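Local coordinates for protein cysteine synthase (Fusobacterium nucleatum subsp. nucleatum strain ATCC 25586, PDB 5XEM) that uses pyridoxal 5'-phosphate in beta-replacement chemistry, producing hydrogen sulfide and probably making L-cysteine from O-acetyl-L-serine and sulfide, at residues N23-F28 with R257-K262; V68-T73 with E133-E138; N170-F175 with P197-F202; S9-I14 with A86-K91. One frame throughout, in Å; residues are numbered along the deposited sequence. Where two conformers were deposited one is given.

Interaction 1: residues N23-F28 with R257-K262; sequences NNIDTF and RELSFK
The chain at Asn23-Phe28 is an irregular loop that runs past the last turns of helix 249-263, and the two backbones come closest at Asn24 and Lys262, whose CA atoms are 6.0 Å apart. Asn24 points its CB at the helix end, where it lies 3.4 Å from Lys262 O. Ile25 carries most of the packing. With chi1 -64° CG1 of Ile25 lies 3.8 Å from Lys262 CB, and the extended chi2 (173°) carries CD1 of Ile25 on to Leu259 CD2 at 4.1 Å. Ile25 CD1 is also 4.1 Å from Glu258 CG; against both Leu259 and Lys262 the isoleucine chain crosses at about a right angle. The loop is the connection between antiparallel neighbours 19-21 and 31-36 at one edge of the larger sheet, and the helix end fixes it further: the carboxylate of Glu263 accepts the backbone N-H groups of Asn23, Asn24 and Ile25. Asn23 and Asn24 also face the second subunit, packing on its Ser9 and Val87. Further along, Asp26 OD1 takes Phe28 N at 3.0 Å in an Asx turn, the donor arriving from above the carboxylate plane. Phe28 lines the pocket of a bound 2-(2-methoxyethoxy)ethanol and packs on Leu279.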
# COMPACT_ATOMS: atom_id res chain seq x y z
N ASN A 23 -0.39 -16.96 11.97
CA ASN A 23 0.12 -17.39 13.28
C ASN A 23 -0.86 -17.33 14.42
O ASN A 23 -0.71 -18.07 15.39
CB ASN A 23 1.30 -16.53 13.72
CG ASN A 23 2.37 -16.46 12.70
OD1 ASN A 23 2.99 -17.47 12.38
ND2 ASN A 23 2.62 -15.25 12.17
N ASN A 24 -1.82 -16.43 14.34
CA ASN A 24 -2.66 -16.15 15.48
C ASN A 24 -4.03 -16.77 15.30
O ASN A 24 -4.57 -17.33 16.26
CB ASN A 24 -2.70 -14.65 15.74
CG ASN A 24 -1.33 -14.09 16.06
OD1 ASN A 24 -0.98 -12.96 15.68
ND2 ASN A 24 -0.52 -14.88 16.77
N ILE A 25 -4.56 -16.76 14.08
CA ILE A 25 -5.85 -17.34 13.79
C ILE A 25 -5.73 -18.86 13.73
O ILE A 25 -4.78 -19.37 13.14
CB ILE A 25 -6.39 -16.83 12.44
CG1 ILE A 25 -6.62 -15.33 12.49
CG2 ILE A 25 -7.68 -17.52 12.05
CD1 ILE A 25 -6.98 -14.75 11.14
N ASP A 26 -6.68 -19.58 14.33
CA ASP A 26 -6.60 -21.05 14.32
C ASP A 26 -6.75 -21.54 12.89
O ASP A 26 -7.72 -21.21 12.24
CB ASP A 26 -7.71 -21.66 15.18
CG ASP A 26 -7.53 -23.17 15.38
OD1 ASP A 26 -6.52 -23.72 14.90
OD2 ASP A 26 -8.40 -23.79 16.02
N THR A 27 -5.80 -22.34 12.42
CA THR A 27 -5.83 -22.87 11.04
C THR A 27 -5.97 -24.42 11.00
O THR A 27 -5.73 -25.07 9.95
CB THR A 27 -4.62 -22.34 10.21
OG1 THR A 27 -3.37 -22.82 10.75
CG2 THR A 27 -4.61 -20.78 10.22
N PHE A 28 -6.40 -24.97 12.14
CA PHE A 28 -6.85 -26.36 12.25
C PHE A 28 -5.79 -27.38 11.87
O PHE A 28 -6.07 -28.34 11.15
CB PHE A 28 -8.13 -26.57 11.44
CG PHE A 28 -9.18 -25.53 11.71
CD1 PHE A 28 -9.78 -25.45 12.96
CD2 PHE A 28 -9.51 -24.58 10.75
CE1 PHE A 28 -10.72 -24.46 13.24
CE2 PHE A 28 -10.45 -23.60 11.01
CZ PHE A 28 -11.05 -23.53 12.26
N ARG A 257 -11.97 -8.53 8.62
CA ARG A 257 -11.74 -7.89 9.92
C ARG A 257 -10.86 -8.74 10.84
O ARG A 257 -10.00 -8.20 11.53
CB ARG A 257 -13.06 -7.55 10.61
CG ARG A 257 -13.87 -6.45 9.94
CD ARG A 257 -15.14 -6.19 10.74
NE ARG A 257 -16.19 -5.56 9.92
CZ ARG A 257 -17.34 -6.12 9.53
NH1 ARG A 257 -17.64 -7.37 9.88
NH2 ARG A 257 -18.19 -5.42 8.79
N GLU A 258 -11.05 -10.06 10.86
CA GLU A 258 -10.28 -10.93 11.71
C GLU A 258 -8.81 -10.91 11.30
O GLU A 258 -7.90 -10.91 12.15
CB GLU A 258 -10.85 -12.35 11.67
CG GLU A 258 -10.40 -13.24 12.80
CD GLU A 258 -10.94 -12.82 14.15
OE1 GLU A 258 -11.68 -11.81 14.25
OE2 GLU A 258 -10.59 -13.49 15.14
N LEU A 259 -8.55 -10.87 9.98
CA LEU A 259 -7.17 -10.81 9.49
C LEU A 259 -6.45 -9.55 9.98
O LEU A 259 -5.29 -9.60 10.36
CB LEU A 259 -7.13 -10.89 7.95
CG LEU A 259 -7.31 -12.30 7.36
CD1 LEU A 259 -7.75 -12.20 5.89
CD2 LEU A 259 -6.04 -13.12 7.51
N SER A 260 -7.13 -8.41 9.94
CA SER A 260 -6.48 -7.18 10.31
C SER A 260 -6.33 -7.16 11.83
O SER A 260 -5.28 -6.76 12.33
CB SER A 260 -7.15 -5.92 9.76
OG SER A 260 -8.53 -5.88 10.02
N PHE A 261 -7.37 -7.57 12.56
CA PHE A 261 -7.32 -7.61 14.04
C PHE A 261 -6.28 -8.55 14.60
O PHE A 261 -5.62 -8.21 15.58
CB PHE A 261 -8.65 -8.07 14.63
CG PHE A 261 -9.77 -7.08 14.55
CD1 PHE A 261 -9.55 -5.73 14.32
CD2 PHE A 261 -11.09 -7.52 14.72
CE1 PHE A 261 -10.61 -4.83 14.27
CE2 PHE A 261 -12.16 -6.63 14.68
CZ PHE A 261 -11.91 -5.27 14.46
N LYS A 262 -6.18 -9.75 14.04
CA LYS A 262 -5.37 -10.83 14.62
C LYS A 262 -4.02 -11.03 13.96
O LYS A 262 -3.09 -11.50 14.60
CB LYS A 262 -6.13 -12.16 14.58
CG LYS A 262 -7.52 -12.12 15.18
CD LYS A 262 -7.52 -11.66 16.63
CE LYS A 262 -8.92 -11.78 17.24
NZ LYS A 262 -9.11 -10.82 18.36

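Interaction 2: residues V68-T73 with E133-E138; sequences VIIEAT and ELKKNE. With 85F ((2R)-2-azanyl-3-[(2R)-2-azanyl-3-oxidanyl-3-oxidanylidene-propyl]sulfanyl-propanoic acid), chain C; ACT (acetate ion), chain F.
This is buried helix-on-strand packing in the smaller, parallel sheet of the alpha/beta fold: the C-terminal end of helix 123-136, the crossover between strands 114-118 and 141-142, lies against strand 68-72. Val68 and Ile70, alternate residues of the strand, point toward the helix end and the loop that follows it. Ile70 offers CG2, which lies anti to the backbone N, to Leu134 CD1 at 3.8 Å, the two side chains crossing obliquely. Ile70 CD1 comes within 4.3 Å of Lys135 CG, in the aliphatic part of that chain. Just past the helix, Glu138 folds back with a bend at chi2 (-61°) onto Val68; the two side chains cross at about a right angle, and Val68 CG2 is 3.5 Å from Glu138 OE1. The charge itself is answered by Lys93, in a salt bridge to OE2. Lys135 NZ binds an acetate, probably from the crystallisation liquor, and pairs with Glu132. On the strand's other face Glu71 accepts the backbone N-H groups of Asn145 and Gln146. The strand then delivers Thr73 to the active site: with OG1 anti to the backbone N (chi1 175°) and receiving the N-H groups of Gly75 and Gly78, the hydroxyl donates to the bound lanthionine's carboxylate, Thr73 OG1 to 85F O being 2.7 Å.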
# COMPACT_ATOMS: atom_id res chain seq x y z
N VAL A 68 -4.99 5.23 -27.56
CA VAL A 68 -5.76 5.32 -26.31
C VAL A 68 -6.02 3.90 -25.79
O VAL A 68 -6.52 3.05 -26.53
CB VAL A 68 -7.09 6.07 -26.55
CG1 VAL A 68 -7.92 6.13 -25.28
CG2 VAL A 68 -6.80 7.49 -27.05
N ILE A 69 -5.72 3.68 -24.51
CA ILE A 69 -5.98 2.40 -23.89
C ILE A 69 -7.39 2.52 -23.28
O ILE A 69 -7.69 3.51 -22.64
CB ILE A 69 -4.95 2.05 -22.79
CG1 ILE A 69 -3.52 2.26 -23.31
CG2 ILE A 69 -5.18 0.65 -22.25
CD1 ILE A 69 -3.20 1.58 -24.62
N ILE A 70 -8.22 1.52 -23.53
CA ILE A 70 -9.62 1.51 -23.06
C ILE A 70 -9.92 0.16 -22.40
O ILE A 70 -9.70 -0.88 -23.01
CB ILE A 70 -10.63 1.75 -24.20
CG1 ILE A 70 -10.25 2.96 -25.07
CG2 ILE A 70 -12.03 1.96 -23.60
CD1 ILE A 70 -11.03 3.10 -26.38
N GLU A 71 -10.41 0.16 -21.15
CA GLU A 71 -10.65 -1.09 -20.44
C GLU A 71 -11.88 -0.98 -19.55
O GLU A 71 -12.14 0.07 -18.95
CB GLU A 71 -9.41 -1.49 -19.58
CG GLU A 71 -9.52 -2.84 -18.85
CD GLU A 71 -9.48 -4.07 -19.77
OE1 GLU A 71 -9.70 -3.92 -20.99
OE2 GLU A 71 -9.19 -5.18 -19.26
N ALA A 72 -12.63 -2.08 -19.50
CA ALA A 72 -13.69 -2.29 -18.51
C ALA A 72 -13.13 -2.98 -17.26
O ALA A 72 -12.48 -4.04 -17.35
CB ALA A 72 -14.83 -3.10 -19.11
N THR A 73 -13.44 -2.42 -16.10
CA THR A 73 -12.88 -2.94 -14.86
C THR A 73 -13.80 -2.69 -13.68
O THR A 73 -14.61 -1.77 -13.71
CB THR A 73 -11.50 -2.28 -14.59
OG1 THR A 73 -11.00 -2.70 -13.32
CG2 THR A 73 -11.60 -0.79 -14.59
N GLU A 133 -19.08 2.16 -27.75
CA GLU A 133 -19.23 3.60 -27.93
C GLU A 133 -17.89 4.36 -27.84
O GLU A 133 -17.60 5.21 -28.67
CB GLU A 133 -20.23 4.06 -26.86
CG GLU A 133 -20.64 5.51 -26.80
CD GLU A 133 -21.70 5.70 -25.70
OE1 GLU A 133 -22.60 4.84 -25.56
OE2 GLU A 133 -21.59 6.68 -24.94
N LEU A 134 -17.06 4.05 -26.86
CA LEU A 134 -15.77 4.73 -26.76
C LEU A 134 -14.87 4.44 -27.98
O LEU A 134 -14.12 5.30 -28.43
CB LEU A 134 -15.07 4.35 -25.47
CG LEU A 134 -15.86 4.61 -24.18
CD1 LEU A 134 -15.01 4.26 -22.97
CD2 LEU A 134 -16.36 6.05 -24.13
N LYS A 135 -14.96 3.22 -28.52
CA LYS A 135 -14.12 2.84 -29.67
C LYS A 135 -14.42 3.64 -30.94
O LYS A 135 -13.51 3.96 -31.72
CB LYS A 135 -14.20 1.33 -29.92
CG LYS A 135 -13.50 0.55 -28.84
CD LYS A 135 -13.39 -0.96 -29.12
CE LYS A 135 -14.71 -1.68 -29.13
NZ LYS A 135 -14.62 -3.17 -29.15
N LYS A 136 -15.69 3.99 -31.14
CA LYS A 136 -16.11 4.77 -32.32
C LYS A 136 -15.54 6.20 -32.32
O LYS A 136 -15.37 6.80 -33.38
CB LYS A 136 -17.64 4.78 -32.45
CG LYS A 136 -18.24 3.39 -32.56
CD LYS A 136 -19.73 3.38 -32.91
CE LYS A 136 -20.28 1.94 -32.85
NZ LYS A 136 -21.61 1.77 -33.49
N ASN A 137 -15.22 6.73 -31.15
CA ASN A 137 -14.72 8.10 -31.01
C ASN A 137 -13.20 8.22 -31.02
O ASN A 137 -12.68 9.32 -30.80
CB ASN A 137 -15.23 8.74 -29.70
CG ASN A 137 -16.72 8.94 -29.69
OD1 ASN A 137 -17.35 9.21 -30.72
ND2 ASN A 137 -17.31 8.82 -28.51
N GLU A 138 -12.49 7.11 -31.27
CA GLU A 138 -11.03 7.12 -31.28
C GLU A 138 -10.42 6.63 -32.59
O GLU A 138 -10.83 5.60 -33.14
CB GLU A 138 -10.46 6.24 -30.16
CG GLU A 138 -10.73 6.74 -28.76
CD GLU A 138 -10.15 8.11 -28.46
OE1 GLU A 138 -9.28 8.63 -29.19
OE2 GLU A 138 -10.58 8.65 -27.43
N 85F C . -11.09 -7.73 -10.43
CA 85F C . -11.28 -7.35 -11.85
CB 85F C . -12.73 -7.63 -12.29
SG 85F C . -13.13 -9.35 -12.43
CD 85F C . -14.82 -9.43 -13.07
CE 85F C . -15.89 -8.78 -12.16
NZ2 85F C . -15.79 -9.24 -10.77
CZ1 85F C . -17.29 -9.18 -12.72
OH1 85F C . -18.28 -8.88 -11.98
OH2 85F C . -17.39 -9.77 -13.83
C 85F C . -10.93 -5.90 -12.08
OXT 85F C . -10.15 -5.37 -11.28
O 85F C . -11.43 -5.34 -13.10
C ACT F . -13.19 -5.48 -26.82
O ACT F . -12.37 -6.39 -26.67
OXT ACT F . -13.00 -4.58 -27.65
CH3 ACT F . -14.42 -5.49 -25.96

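Interaction 3: residues N170-F175 with P197-F202; sequences NKVDVF and PNIKTF
Three backbone hydrogen bonds tie the segments in parallel register. Lys200 N gives a nearly straight bond to Asp173 O at 3.0 Å, although the donor stands above the carbonyl plane. Phe175 N then reaches Lys200 O at 2.9 Å, and Phe202 N reaches Phe175 O at 2.9 Å, both close to the C=O axis. CA-H...O contacts fill the ladder between them, such as Val174 CA to Lys200 O at 3.3 Å. On the side of Val174, its CG1 branch, anti to the backbone N, meets the edge of the Phe202 ring, 3.7 Å from CE1. Phe175 and Thr201 sit as bridge partners on the other side, with Thr201 CG2 4.2 Å from Phe175 CB. The segments hold the first residues of the two parallel strands of a beta-alpha-beta unit, 174-178 and 200-206, joined through helix 183-195, which packs its Leu192 on both Phe175 and Ile199. Ahead of the strands, Val172 and Ile199 lie side by side pointing the same way, Val172 CG1 3.9 Å from Ile199 CD1. Further out, strand 291-296 flanks Val174 on its other edge, and Asp173 OD2 accepts Lys291 N. Asp242 OD2 takes Thr201 N, and the Thr201 hydroxyl is bonded to Lys193 NZ of the connecting helix.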
# COMPACT_ATOMS: atom_id res chain seq x y z
N ASN A 170 9.07 -25.58 -3.40
CA ASN A 170 8.25 -26.59 -4.05
C ASN A 170 7.40 -27.46 -3.15
O ASN A 170 6.98 -28.53 -3.58
CB ASN A 170 9.12 -27.48 -4.94
CG ASN A 170 9.82 -26.69 -6.01
OD1 ASN A 170 9.23 -25.80 -6.61
ND2 ASN A 170 11.09 -26.98 -6.23
N LYS A 171 7.12 -27.00 -1.94
CA LYS A 171 6.25 -27.72 -1.02
C LYS A 171 4.94 -26.98 -0.86
O LYS A 171 4.75 -26.17 0.05
CB LYS A 171 6.95 -27.91 0.32
CG LYS A 171 8.19 -28.80 0.24
CD LYS A 171 7.87 -30.27 -0.03
CE LYS A 171 7.65 -31.09 1.25
NZ LYS A 171 6.35 -30.87 1.98
N VAL A 172 4.02 -27.28 -1.76
CA VAL A 172 2.69 -26.69 -1.75
C VAL A 172 1.66 -27.77 -2.01
O VAL A 172 1.72 -28.46 -3.04
CB VAL A 172 2.56 -25.59 -2.82
CG1 VAL A 172 1.30 -24.75 -2.58
CG2 VAL A 172 3.80 -24.72 -2.82
N ASP A 173 0.73 -27.91 -1.07
CA ASP A 173 -0.34 -28.92 -1.14
C ASP A 173 -1.65 -28.41 -1.69
O ASP A 173 -2.35 -29.14 -2.39
CB ASP A 173 -0.58 -29.50 0.24
CG ASP A 173 0.65 -30.19 0.78
OD1 ASP A 173 1.15 -31.09 0.08
OD2 ASP A 173 1.13 -29.78 1.85
N VAL A 174 -1.98 -27.15 -1.38
CA VAL A 174 -3.26 -26.59 -1.78
C VAL A 174 -3.09 -25.09 -2.17
O VAL A 174 -2.31 -24.40 -1.57
CB VAL A 174 -4.28 -26.71 -0.63
CG1 VAL A 174 -5.63 -26.16 -1.07
CG2 VAL A 174 -4.44 -28.17 -0.16
N PHE A 175 -3.79 -24.65 -3.21
CA PHE A 175 -3.80 -23.25 -3.63
C PHE A 175 -5.26 -22.86 -3.75
O PHE A 175 -6.04 -23.58 -4.37
CB PHE A 175 -3.07 -23.10 -4.98
CG PHE A 175 -3.23 -21.75 -5.63
CD1 PHE A 175 -2.67 -20.62 -5.05
CD2 PHE A 175 -3.93 -21.61 -6.83
CE1 PHE A 175 -2.81 -19.36 -5.63
CE2 PHE A 175 -4.07 -20.36 -7.42
CZ PHE A 175 -3.51 -19.24 -6.81
N PRO A 197 2.11 -32.37 -9.51
CA PRO A 197 0.89 -33.02 -10.00
C PRO A 197 -0.13 -33.45 -8.92
O PRO A 197 -1.29 -33.70 -9.26
CB PRO A 197 1.42 -34.24 -10.74
CG PRO A 197 2.69 -34.58 -10.02
CD PRO A 197 3.30 -33.23 -9.66
N ASN A 198 0.29 -33.52 -7.65
CA ASN A 198 -0.64 -33.83 -6.55
C ASN A 198 -1.27 -32.60 -5.87
O ASN A 198 -2.08 -32.75 -4.95
CB ASN A 198 0.06 -34.68 -5.48
CG ASN A 198 0.54 -36.03 -6.00
OD1 ASN A 198 -0.16 -36.72 -6.76
ND2 ASN A 198 1.74 -36.41 -5.60
N ILE A 199 -0.91 -31.39 -6.31
CA ILE A 199 -1.45 -30.17 -5.69
C ILE A 199 -2.93 -30.08 -6.04
O ILE A 199 -3.33 -30.41 -7.17
CB ILE A 199 -0.69 -28.90 -6.18
CG1 ILE A 199 -1.02 -27.69 -5.29
CG2 ILE A 199 -1.01 -28.58 -7.64
CD1 ILE A 199 -0.32 -26.42 -5.72
N LYS A 200 -3.73 -29.68 -5.05
CA LYS A 200 -5.14 -29.35 -5.24
C LYS A 200 -5.28 -27.81 -5.43
O LYS A 200 -4.67 -27.04 -4.68
CB LYS A 200 -5.98 -29.81 -4.04
CG LYS A 200 -5.91 -31.32 -3.72
CD LYS A 200 -6.48 -32.17 -4.84
CE LYS A 200 -6.43 -33.67 -4.51
NZ LYS A 200 -5.10 -34.27 -4.88
N THR A 201 -6.06 -27.40 -6.42
CA THR A 201 -6.26 -25.98 -6.74
C THR A 201 -7.75 -25.65 -6.80
O THR A 201 -8.51 -26.34 -7.52
CB THR A 201 -5.56 -25.61 -8.07
OG1 THR A 201 -6.10 -26.39 -9.15
CG2 THR A 201 -4.04 -25.85 -7.98
N PHE A 202 -8.17 -24.62 -6.03
CA PHE A 202 -9.58 -24.30 -5.90
C PHE A 202 -9.86 -22.81 -6.14
O PHE A 202 -9.26 -21.97 -5.46
CB PHE A 202 -10.10 -24.62 -4.50
CG PHE A 202 -9.85 -26.05 -4.06
CD1 PHE A 202 -8.68 -26.38 -3.39
CD2 PHE A 202 -10.81 -27.03 -4.27
CE1 PHE A 202 -8.46 -27.68 -2.98
CE2 PHE A 202 -10.59 -28.34 -3.85
CZ PHE A 202 -9.42 -28.66 -3.19

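Interaction 4: residues S9-I14 with A86-K91; sequences SVIDLI and AVKNYK
Apolar contact carries this pairing, and Val87 is at its middle. Its side chain points toward the N-terminal segment and uses both branches: CG2 of Val87, anti to the carbonyl carbon, meets Val10 CG2 at 3.6 Å, while CG1 of Val87, anti to the backbone N, takes Ile11 CD1 at 3.8 Å. Both pairs cross obliquely. Ser9 closes over the same CG1 branch, its OG 4.0 Å from Val87 CG1. Ile11 is stretched out (chi2 177°), so its CD1 also touches the aliphatic run of Lys88, 3.8 Å from CE, and the two chains cross at about a right angle.

In fold terms the contact sets a short 3-10 turn, 10-13, against the C-terminal end of helix 76-88. That helix begins at Asn76, which binds pyridoxal 5'-phosphate, so the N-terminal segment packs at the end far from the cofactor. The helix ends at Lys88, and Asn89, with phi 61°, closes it in a Schellman motif.

Polar groups hold each side in shape. Ser9 N donates to Asp12 OD2 at 3.0 Å, on the lone pair directed away from the other oxygen, and Ser9 OG accepts a weak bond from Ile11 N. Lys88 bends at chi4 (-78°) and bridges to Glu58 OE1 of helix 46-60; the other carboxylate oxygen of that glutamate binds Tyr90 OH. The Tyr90 ring lies beneath Lys88 CB, which is offset toward its rim. The second subunit adds Glu263 against Val87, and its Pro18 against Leu13.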
# COMPACT_ATOMS: atom_id res chain seq x y z
N SER A 9 11.57 2.59 -12.27
CA SER A 9 10.25 3.17 -12.12
C SER A 9 9.42 2.25 -11.25
O SER A 9 9.84 1.14 -10.89
CB SER A 9 9.56 3.34 -13.47
OG SER A 9 9.11 2.06 -13.92
N VAL A 10 8.22 2.71 -10.92
CA VAL A 10 7.30 1.86 -10.13
C VAL A 10 6.98 0.53 -10.83
O VAL A 10 6.63 -0.46 -10.19
CB VAL A 10 6.01 2.60 -9.72
CG1 VAL A 10 6.33 3.75 -8.74
CG2 VAL A 10 5.22 3.10 -10.92
N ILE A 11 7.09 0.50 -12.16
CA ILE A 11 6.90 -0.77 -12.87
C ILE A 11 7.81 -1.86 -12.35
O ILE A 11 7.43 -3.03 -12.31
CB ILE A 11 7.11 -0.61 -14.40
CG1 ILE A 11 6.05 0.36 -14.95
CG2 ILE A 11 7.13 -1.99 -15.09
CD1 ILE A 11 6.16 0.68 -16.44
N ASP A 12 9.02 -1.49 -11.93
CA ASP A 12 9.95 -2.49 -11.43
C ASP A 12 9.58 -3.07 -10.06
O ASP A 12 10.13 -4.08 -9.63
CB ASP A 12 11.39 -1.93 -11.40
CG ASP A 12 11.86 -1.48 -12.76
OD1 ASP A 12 11.85 -2.29 -13.71
OD2 ASP A 12 12.18 -0.30 -12.91
N LEU A 13 8.63 -2.44 -9.36
CA LEU A 13 8.17 -2.96 -8.08
C LEU A 13 7.06 -4.02 -8.18
O LEU A 13 6.63 -4.56 -7.17
CB LEU A 13 7.69 -1.82 -7.19
CG LEU A 13 8.65 -0.63 -7.05
CD1 LEU A 13 8.06 0.42 -6.10
CD2 LEU A 13 10.02 -1.10 -6.63
N ILE A 14 6.57 -4.27 -9.39
CA ILE A 14 5.48 -5.21 -9.63
C ILE A 14 6.04 -6.62 -9.43
O ILE A 14 7.12 -6.96 -9.92
CB ILE A 14 4.87 -5.04 -11.04
CG1 ILE A 14 4.22 -3.66 -11.16
CG2 ILE A 14 3.82 -6.14 -11.34
CD1 ILE A 14 3.76 -3.27 -12.57
N ALA A 86 0.54 6.02 -16.57
CA ALA A 86 1.15 7.24 -16.09
C ALA A 86 2.66 7.26 -16.39
O ALA A 86 3.15 8.25 -16.95
CB ALA A 86 0.88 7.46 -14.60
N VAL A 87 3.37 6.17 -16.05
CA VAL A 87 4.82 6.03 -16.27
C VAL A 87 5.14 6.10 -17.78
O VAL A 87 6.09 6.78 -18.23
CB VAL A 87 5.33 4.67 -15.72
CG1 VAL A 87 6.75 4.38 -16.15
CG2 VAL A 87 5.22 4.63 -14.21
N LYS A 88 4.35 5.39 -18.56
CA LYS A 88 4.57 5.26 -20.03
C LYS A 88 3.97 6.39 -20.88
O LYS A 88 4.16 6.41 -22.12
CB LYS A 88 4.02 3.90 -20.48
CG LYS A 88 4.81 2.70 -19.97
CD LYS A 88 4.18 1.39 -20.42
CE LYS A 88 5.05 0.18 -20.05
NZ LYS A 88 6.20 0.02 -20.98
N ASN A 89 3.23 7.30 -20.26
CA ASN A 89 2.56 8.42 -20.94
C ASN A 89 1.52 8.01 -21.99
O ASN A 89 1.45 8.61 -23.06
CB ASN A 89 3.60 9.35 -21.59
CG ASN A 89 4.45 10.05 -20.56
OD1 ASN A 89 3.92 10.65 -19.63
ND2 ASN A 89 5.77 9.94 -20.69
N TYR A 90 0.76 6.96 -21.71
CA TYR A 90 -0.37 6.61 -22.57
C TYR A 90 -1.66 7.18 -22.01
O TYR A 90 -1.88 7.14 -20.79
CB TYR A 90 -0.50 5.08 -22.67
CG TYR A 90 0.69 4.34 -23.26
CD1 TYR A 90 1.39 4.85 -24.33
CD2 TYR A 90 1.04 3.07 -22.79
CE1 TYR A 90 2.45 4.15 -24.88
CE2 TYR A 90 2.10 2.36 -23.35
CZ TYR A 90 2.80 2.91 -24.40
OH TYR A 90 3.85 2.26 -24.98
N LYS A 91 -2.54 7.63 -22.90
CA LYS A 91 -3.88 8.07 -22.51
C LYS A 91 -4.76 6.84 -22.22
O LYS A 91 -4.83 5.94 -23.06
CB LYS A 91 -4.48 8.89 -23.62
CG LYS A 91 -5.89 9.42 -23.39
CD LYS A 91 -6.31 10.27 -24.57
CE LYS A 91 -7.80 10.57 -24.60
NZ LYS A 91 -8.15 11.54 -25.67

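Overall arrangement
Starting from the N terminus, 9-14 opens interaction 4 and 23-28 opens interaction 1; 68-73 opens interaction 2 before 86-91 closes interaction 4. Interaction 4 therefore crosses interactions 1 and 2. Interaction 2 closes at 133-138, then interaction 3 opens and closes between 170-175 and 197-202, and 257-262 finally closes interaction 1, whose long loop encloses 2 and 3. Interactions 2 and 4 touch, with Ile69 N 2.8 Å from Lys91 O in a probable hydrogen bond, which links strand 68-72 to the chain leaving helix 76-88, the helix on which the N-terminal segment packs. Interactions 1 and 3 belong to the larger sheet and its surroundings, and interactions 1 and 4 both reach the second subunit.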